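Local coordinates for DUF3201 domain-containing protein (Pyrococcus furiosus, PDB 1YB3), which is of unknown function, a conserved protein of a hyperthermophilic archaeon assigned to the DUF3201 family, at residues Pro80-Leu94 with Glu142-Lys155. Numbering follows the deposited sequence.
Sequences PQGFYFVFAFPKEEL and EEMINFEVDLGFDK
The Phe153 ring lies flat against Gly82, whose CA sits 3.5 Å from the ring centroid in a CH-pi contact; Pro80 O meets the same ring at its edge, and Arg20 adds a cation-pi contact. Val149 CB lies over one face of the Phe85 ring, 3.7 Å from CZ, while Leu151 CD1 reaches the edge. With CG between backbone N and carbonyl carbon (chi1 65°), the Phe85 ring lies alongside Val149, both side chains pointing the same way. Phe147 receives Phe87 O and Leu94 CD1 at its edge; its side chain crosses that of Phe89 at about a right angle, with Phe147 CE2 at the edge of the Phe89 ring. Strands 82-90 and 144-150 are antiparallel neighbours inside a seven-stranded sheet, though the 47 residues between them carry two helices and two other strands. Paired backbone bonds join Phe85 with Val149, Phe87 with Phe147 and Phe89 with Ile145. Helix 155-171 packs against the face bearing Phe85 and Val149, touching Phe85, and also meets Phe83 and Leu151. On the opposite face, Ala88 CB meets Asn146 OD1 at 3.3 Å and CE of the selenomethionine Met144 at 3.7 Å. Beyond the strand, Lys91 N donates to Glu143 O (2.8 Å).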
loop_
_atom_site.group_PDB
_atom_site.type_symbol
_atom_site.label_atom_id
_atom_site.label_comp_id
_atom_site.label_asym_id
_atom_site.label_seq_id
_atom_site.Cartn_x
_atom_site.Cartn_y
_atom_site.Cartn_z
ATOM N N PRO A 80 -11.766 -6.118 -1.057
ATOM C CA PRO A 80 -12.683 -6.651 -0.035
ATOM C C PRO A 80 -12.085 -6.756 1.384
ATOM O O PRO A 80 -12.829 -6.911 2.364
ATOM C CB PRO A 80 -13.043 -8.036 -0.589
ATOM C CG PRO A 80 -12.896 -7.881 -2.091
ATOM C CD PRO A 80 -11.652 -7.023 -2.220
ATOM N N GLN A 81 -10.759 -6.666 1.487
ATOM C CA GLN A 81 -10.075 -6.654 2.806
ATOM C C GLN A 81 -10.141 -5.300 3.509
ATOM O O GLN A 81 -10.038 -5.216 4.752
ATOM C CB GLN A 81 -8.612 -7.052 2.666
ATOM C CG GLN A 81 -8.361 -8.542 2.503
ATOM C CD GLN A 81 -6.871 -8.882 2.437
ATOM O OE1 GLN A 81 -6.070 -8.126 1.888
ATOM N NE2 GLN A 81 -6.506 -10.019 2.998
ATOM N N GLY A 82 -10.307 -4.245 2.719
ATOM C CA GLY A 82 -10.313 -2.872 3.249
ATOM C C GLY A 82 -9.389 -1.933 2.493
ATOM O O GLY A 82 -8.985 -2.215 1.361
ATOM N N PHE A 83 -9.069 -0.799 3.130
ATOM C CA PHE A 83 -8.198 0.205 2.537
ATOM C C PHE A 83 -6.729 -0.259 2.490
ATOM O O PHE A 83 -6.265 -1.039 3.344
ATOM C CB PHE A 83 -8.169 1.471 3.390
ATOM C CG PHE A 83 -9.462 2.224 3.476
ATOM C CD1 PHE A 83 -9.970 2.931 2.371
ATOM C CD2 PHE A 83 -10.131 2.314 4.695
ATOM C CE1 PHE A 83 -11.146 3.674 2.478
ATOM C CE2 PHE A 83 -11.309 3.065 4.817
ATOM C CZ PHE A 83 -11.821 3.741 3.709
ATOM N N TYR A 84 -5.989 0.282 1.534
ATOM C CA TYR A 84 -4.535 0.168 1.533
ATOM C C TYR A 84 -3.936 1.421 0.899
ATOM O O TYR A 84 -4.621 2.168 0.189
ATOM C CB TYR A 84 -4.079 -1.076 0.771
ATOM C CG TYR A 84 -4.318 -0.954 -0.718
ATOM C CD1 TYR A 84 -3.342 -0.422 -1.543
ATOM C CD2 TYR A 84 -5.550 -1.311 -1.284
ATOM C CE1 TYR A 84 -3.564 -0.255 -2.931
ATOM C CE2 TYR A 84 -5.775 -1.158 -2.664
ATOM C CZ TYR A 84 -4.786 -0.640 -3.466
ATOM O OH TYR A 84 -5.005 -0.475 -4.822
ATOM N N PHE A 85 -2.659 1.663 1.178
ATOM C CA PHE A 85 -1.893 2.571 0.350
ATOM C C PHE A 85 -0.538 1.944 0.114
ATOM O O PHE A 85 -0.099 1.063 0.860
ATOM C CB PHE A 85 -1.788 3.983 0.967
ATOM C CG PHE A 85 -1.006 4.026 2.260
ATOM C CD1 PHE A 85 0.367 4.237 2.236
ATOM C CD2 PHE A 85 -1.652 3.879 3.480
ATOM C CE1 PHE A 85 1.110 4.290 3.425
ATOM C CE2 PHE A 85 -0.909 3.904 4.692
ATOM C CZ PHE A 85 0.475 4.100 4.647
ATOM N N VAL A 86 0.095 2.377 -0.965
ATOM C CA VAL A 86 1.408 1.858 -1.335
ATOM C C VAL A 86 2.210 2.971 -1.979
ATOM O O VAL A 86 1.656 3.748 -2.765
ATOM C CB VAL A 86 1.282 0.618 -2.291
ATOM C CG1 VAL A 86 0.414 0.929 -3.491
ATOM C CG2 VAL A 86 2.671 0.074 -2.705
ATOM N N PHE A 87 3.504 3.060 -1.645
ATOM C CA PHE A 87 4.407 3.968 -2.340
ATOM C C PHE A 87 5.579 3.185 -2.883
ATOM O O PHE A 87 6.091 2.297 -2.194
ATOM C CB PHE A 87 4.942 5.034 -1.388
ATOM C CG PHE A 87 3.990 6.191 -1.192
ATOM C CD1 PHE A 87 4.059 7.291 -2.029
ATOM C CD2 PHE A 87 3.052 6.165 -0.174
ATOM C CE1 PHE A 87 3.187 8.369 -1.876
ATOM C CE2 PHE A 87 2.161 7.263 -0.004
ATOM C CZ PHE A 87 2.246 8.342 -0.857
ATOM N N ALA A 88 5.995 3.547 -4.094
ATOM C CA ALA A 88 7.135 2.918 -4.766
ATOM C C ALA A 88 8.286 3.901 -4.778
ATOM O O ALA A 88 8.091 5.086 -5.117
ATOM C CB ALA A 88 6.764 2.534 -6.193
ATOM N N PHE A 89 9.486 3.412 -4.467
ATOM C CA PHE A 89 10.690 4.235 -4.511
ATOM C C PHE A 89 11.813 3.492 -5.255
ATOM O O PHE A 89 11.921 2.261 -5.118
ATOM C CB PHE A 89 11.172 4.580 -3.105
ATOM C CG PHE A 89 10.160 5.336 -2.271
ATOM C CD1 PHE A 89 9.819 6.655 -2.591
ATOM C CD2 PHE A 89 9.582 4.748 -1.150
ATOM C CE1 PHE A 89 8.876 7.355 -1.807
ATOM C CE2 PHE A 89 8.664 5.450 -0.365
ATOM C CZ PHE A 89 8.316 6.755 -0.707
ATOM N N PRO A 90 12.645 4.230 -6.028
ATOM C CA PRO A 90 13.817 3.583 -6.634
ATOM C C PRO A 90 14.759 3.026 -5.564
ATOM O O PRO A 90 15.036 3.675 -4.561
ATOM C CB PRO A 90 14.496 4.719 -7.420
ATOM C CG PRO A 90 13.466 5.772 -7.587
ATOM C CD PRO A 90 12.572 5.666 -6.369
ATOM N N LYS A 91 15.251 1.810 -5.795
ATOM C CA LYS A 91 16.136 1.126 -4.861
ATOM C C LYS A 91 17.319 2.006 -4.414
ATOM O O LYS A 91 17.691 2.001 -3.241
ATOM C CB LYS A 91 16.630 -0.185 -5.513
ATOM C CG LYS A 91 17.600 -1.034 -4.709
ATOM C CD LYS A 91 17.875 -2.396 -5.407
ATOM C CE LYS A 91 18.726 -2.266 -6.670
ATOM N NZ LYS A 91 19.190 -3.608 -7.195
ATOM N N GLU A 92 17.897 2.765 -5.344
ATOM C CA GLU A 92 19.103 3.562 -5.047
ATOM C C GLU A 92 18.847 4.710 -4.064
ATOM O O GLU A 92 19.785 5.245 -3.481
ATOM C CB GLU A 92 19.774 4.079 -6.332
ATOM C CG GLU A 92 18.995 5.145 -7.098
ATOM C CD GLU A 92 18.064 4.574 -8.164
ATOM O OE1 GLU A 92 17.861 3.333 -8.219
ATOM O OE2 GLU A 92 17.533 5.385 -8.960
ATOM N N GLU A 93 17.576 5.073 -3.884
ATOM C CA GLU A 93 17.184 6.104 -2.918
ATOM C C GLU A 93 17.003 5.549 -1.509
ATOM O O GLU A 93 16.957 6.300 -0.534
ATOM C CB GLU A 93 15.886 6.788 -3.363
ATOM C CG GLU A 93 16.063 7.753 -4.517
ATOM C CD GLU A 93 14.760 8.436 -4.928
ATOM O OE1 GLU A 93 13.782 8.418 -4.138
ATOM O OE2 GLU A 93 14.720 8.996 -6.055
ATOM N N LEU A 94 16.877 4.231 -1.402
ATOM C CA LEU A 94 16.612 3.608 -0.118
ATOM C C LEU A 94 17.881 3.314 0.677
ATOM O O LEU A 94 19.002 3.519 0.195
ATOM C CB LEU A 94 15.779 2.338 -0.309
ATOM C CG LEU A 94 14.452 2.588 -1.031
ATOM C CD1 LEU A 94 13.804 1.268 -1.351
ATOM C CD2 LEU A 94 13.514 3.496 -0.217
ATOM N N GLU A 142 15.315 -6.102 -8.770
ATOM C CA GLU A 142 14.173 -5.177 -8.750
ATOM C C GLU A 142 14.627 -3.723 -8.554
ATOM O O GLU A 142 15.359 -3.420 -7.610
ATOM C CB GLU A 142 13.159 -5.599 -7.674
ATOM C CG GLU A 142 12.519 -6.999 -7.875
ATOM C CD GLU A 142 11.566 -7.084 -9.057
ATOM O OE1 GLU A 142 10.781 -6.143 -9.285
ATOM O OE2 GLU A 142 11.587 -8.111 -9.769
ATOM N N GLU A 143 14.211 -2.841 -9.462
ATOM C CA GLU A 143 14.584 -1.424 -9.405
ATOM C C GLU A 143 13.646 -0.589 -8.514
ATOM O O GLU A 143 14.109 0.280 -7.778
ATOM C CB GLU A 143 14.663 -0.831 -10.816
ATOM C CG GLU A 143 14.745 0.705 -10.907
ATOM C CD GLU A 143 15.935 1.318 -10.163
ATOM O OE1 GLU A 143 16.890 0.586 -9.792
ATOM O OE2 GLU A 143 15.909 2.551 -9.955
HETATM N N MSE A 144 12.346 -0.854 -8.600
HETATM C CA MSE A 144 11.341 -0.113 -7.805
HETATM C C MSE A 144 10.881 -0.994 -6.648
HETATM O O MSE A 144 10.503 -2.157 -6.858
HETATM C CB MSE A 144 10.142 0.277 -8.682
HETATM C CG MSE A 144 10.492 1.165 -9.880
HETATM SE SE MSE A 144 11.218 2.894 -9.313
HETATM C CE MSE A 144 9.760 3.429 -8.175
ATOM N N ILE A 145 10.924 -0.457 -5.428
ATOM C CA ILE A 145 10.512 -1.208 -4.245
ATOM C C ILE A 145 9.247 -0.568 -3.691
ATOM O O ILE A 145 9.226 0.640 -3.452
ATOM C CB ILE A 145 11.604 -1.214 -3.133
ATOM C CG1 ILE A 145 13.003 -1.593 -3.690
ATOM C CG2 ILE A 145 11.182 -2.076 -1.922
ATOM C CD1 ILE A 145 13.065 -2.929 -4.493
ATOM N N ASN A 146 8.213 -1.386 -3.497
ATOM C CA ASN A 146 6.913 -0.936 -3.013
ATOM C C ASN A 146 6.735 -1.237 -1.541
ATOM O O ASN A 146 7.102 -2.327 -1.060
ATOM C CB ASN A 146 5.785 -1.626 -3.777
ATOM C CG ASN A 146 5.749 -1.245 -5.226
ATOM O OD1 ASN A 146 5.138 -0.259 -5.601
ATOM N ND2 ASN A 146 6.394 -2.051 -6.067
ATOM N N PHE A 147 6.139 -0.275 -0.816
ATOM C CA PHE A 147 5.845 -0.400 0.604
ATOM C C PHE A 147 4.348 -0.206 0.731
ATOM O O PHE A 147 3.854 0.887 0.467
ATOM C CB PHE A 147 6.574 0.708 1.381
ATOM C CG PHE A 147 8.069 0.613 1.266
ATOM C CD1 PHE A 147 8.822 -0.007 2.270
ATOM C CD2 PHE A 147 8.717 1.073 0.100
ATOM C CE1 PHE A 147 10.222 -0.145 2.136
ATOM C CE2 PHE A 147 10.096 0.938 -0.054
ATOM C CZ PHE A 147 10.854 0.325 0.973
ATOM N N GLU A 148 3.632 -1.282 1.059
ATOM C CA GLU A 148 2.166 -1.275 1.148
ATOM C C GLU A 148 1.713 -1.473 2.596
ATOM O O GLU A 148 2.192 -2.372 3.286
ATOM C CB GLU A 148 1.525 -2.377 0.254
ATOM C CG GLU A 148 0.031 -2.528 0.510
ATOM C CD GLU A 148 -0.670 -3.554 -0.400
ATOM O OE1 GLU A 148 -0.139 -3.827 -1.501
ATOM O OE2 GLU A 148 -1.747 -4.064 -0.021
ATOM N N VAL A 149 0.799 -0.617 3.054
ATOM C CA VAL A 149 0.199 -0.767 4.371
ATOM C C VAL A 149 -1.307 -1.017 4.188
ATOM O O VAL A 149 -1.972 -0.259 3.464
ATOM C CB VAL A 149 0.463 0.496 5.231
ATOM C CG1 VAL A 149 -0.187 0.354 6.595
ATOM C CG2 VAL A 149 2.017 0.768 5.324
ATOM N N ASP A 150 -1.814 -2.077 4.826
ATOM C CA ASP A 150 -3.240 -2.463 4.760
ATOM C C ASP A 150 -3.954 -2.108 6.072
ATOM O O ASP A 150 -3.367 -2.244 7.161
ATOM C CB ASP A 150 -3.392 -3.964 4.492
ATOM C CG ASP A 150 -2.881 -4.379 3.111
ATOM O OD1 ASP A 150 -2.565 -3.489 2.299
ATOM O OD2 ASP A 150 -2.806 -5.605 2.851
ATOM N N LEU A 151 -5.192 -1.630 5.985
ATOM C CA LEU A 151 -5.841 -0.995 7.150
ATOM C C LEU A 151 -7.267 -1.415 7.509
ATOM O O LEU A 151 -7.912 -0.741 8.328
ATOM C CB LEU A 151 -5.814 0.527 7.008
ATOM C CG LEU A 151 -4.395 1.081 7.135
ATOM C CD1 LEU A 151 -4.279 2.415 6.488
ATOM C CD2 LEU A 151 -3.930 1.103 8.584
ATOM N N GLY A 152 -7.778 -2.482 6.918
ATOM C CA GLY A 152 -9.228 -2.744 7.070
ATOM C C GLY A 152 -10.051 -1.507 6.690
ATOM O O GLY A 152 -9.564 -0.629 5.976
ATOM N N PHE A 153 -11.291 -1.411 7.181
ATOM C CA PHE A 153 -12.163 -0.306 6.769
ATOM C C PHE A 153 -12.178 0.845 7.769
ATOM O O PHE A 153 -13.241 1.387 8.124
ATOM C CB PHE A 153 -13.586 -0.815 6.443
ATOM C CG PHE A 153 -13.652 -1.630 5.169
ATOM C CD1 PHE A 153 -13.696 -0.997 3.925
ATOM C CD2 PHE A 153 -13.633 -3.016 5.216
ATOM C CE1 PHE A 153 -13.738 -1.743 2.734
ATOM C CE2 PHE A 153 -13.672 -3.782 4.015
ATOM C CZ PHE A 153 -13.729 -3.130 2.787
ATOM N N ASP A 154 -10.978 1.200 8.220
ATOM C CA ASP A 154 -10.810 2.232 9.255
ATOM C C ASP A 154 -10.362 3.531 8.597
ATOM O O ASP A 154 -9.175 3.721 8.283
ATOM C CB ASP A 154 -9.818 1.746 10.315
ATOM C CG ASP A 154 -9.758 2.659 11.536
ATOM O OD1 ASP A 154 -9.972 3.879 11.389
ATOM O OD2 ASP A 154 -9.495 2.137 12.644
ATOM N N LYS A 155 -11.319 4.433 8.401
ATOM C CA LYS A 155 -11.074 5.736 7.753
ATOM C C LYS A 155 -10.083 6.606 8.528
ATOM O O LYS A 155 -9.167 7.189 7.953
ATOM C CB LYS A 155 -12.408 6.488 7.563
ATOM C CG LYS A 155 -13.477 5.686 6.817
ATOM C CD LYS A 155 -14.818 6.456 6.747
ATOM C CE LYS A 155 -15.870 5.636 6.002
ATOM N NZ LYS A 155 -17.111 6.420 5.723
HETATM O O HOH W 1 -6.867 -4.234 4.166
#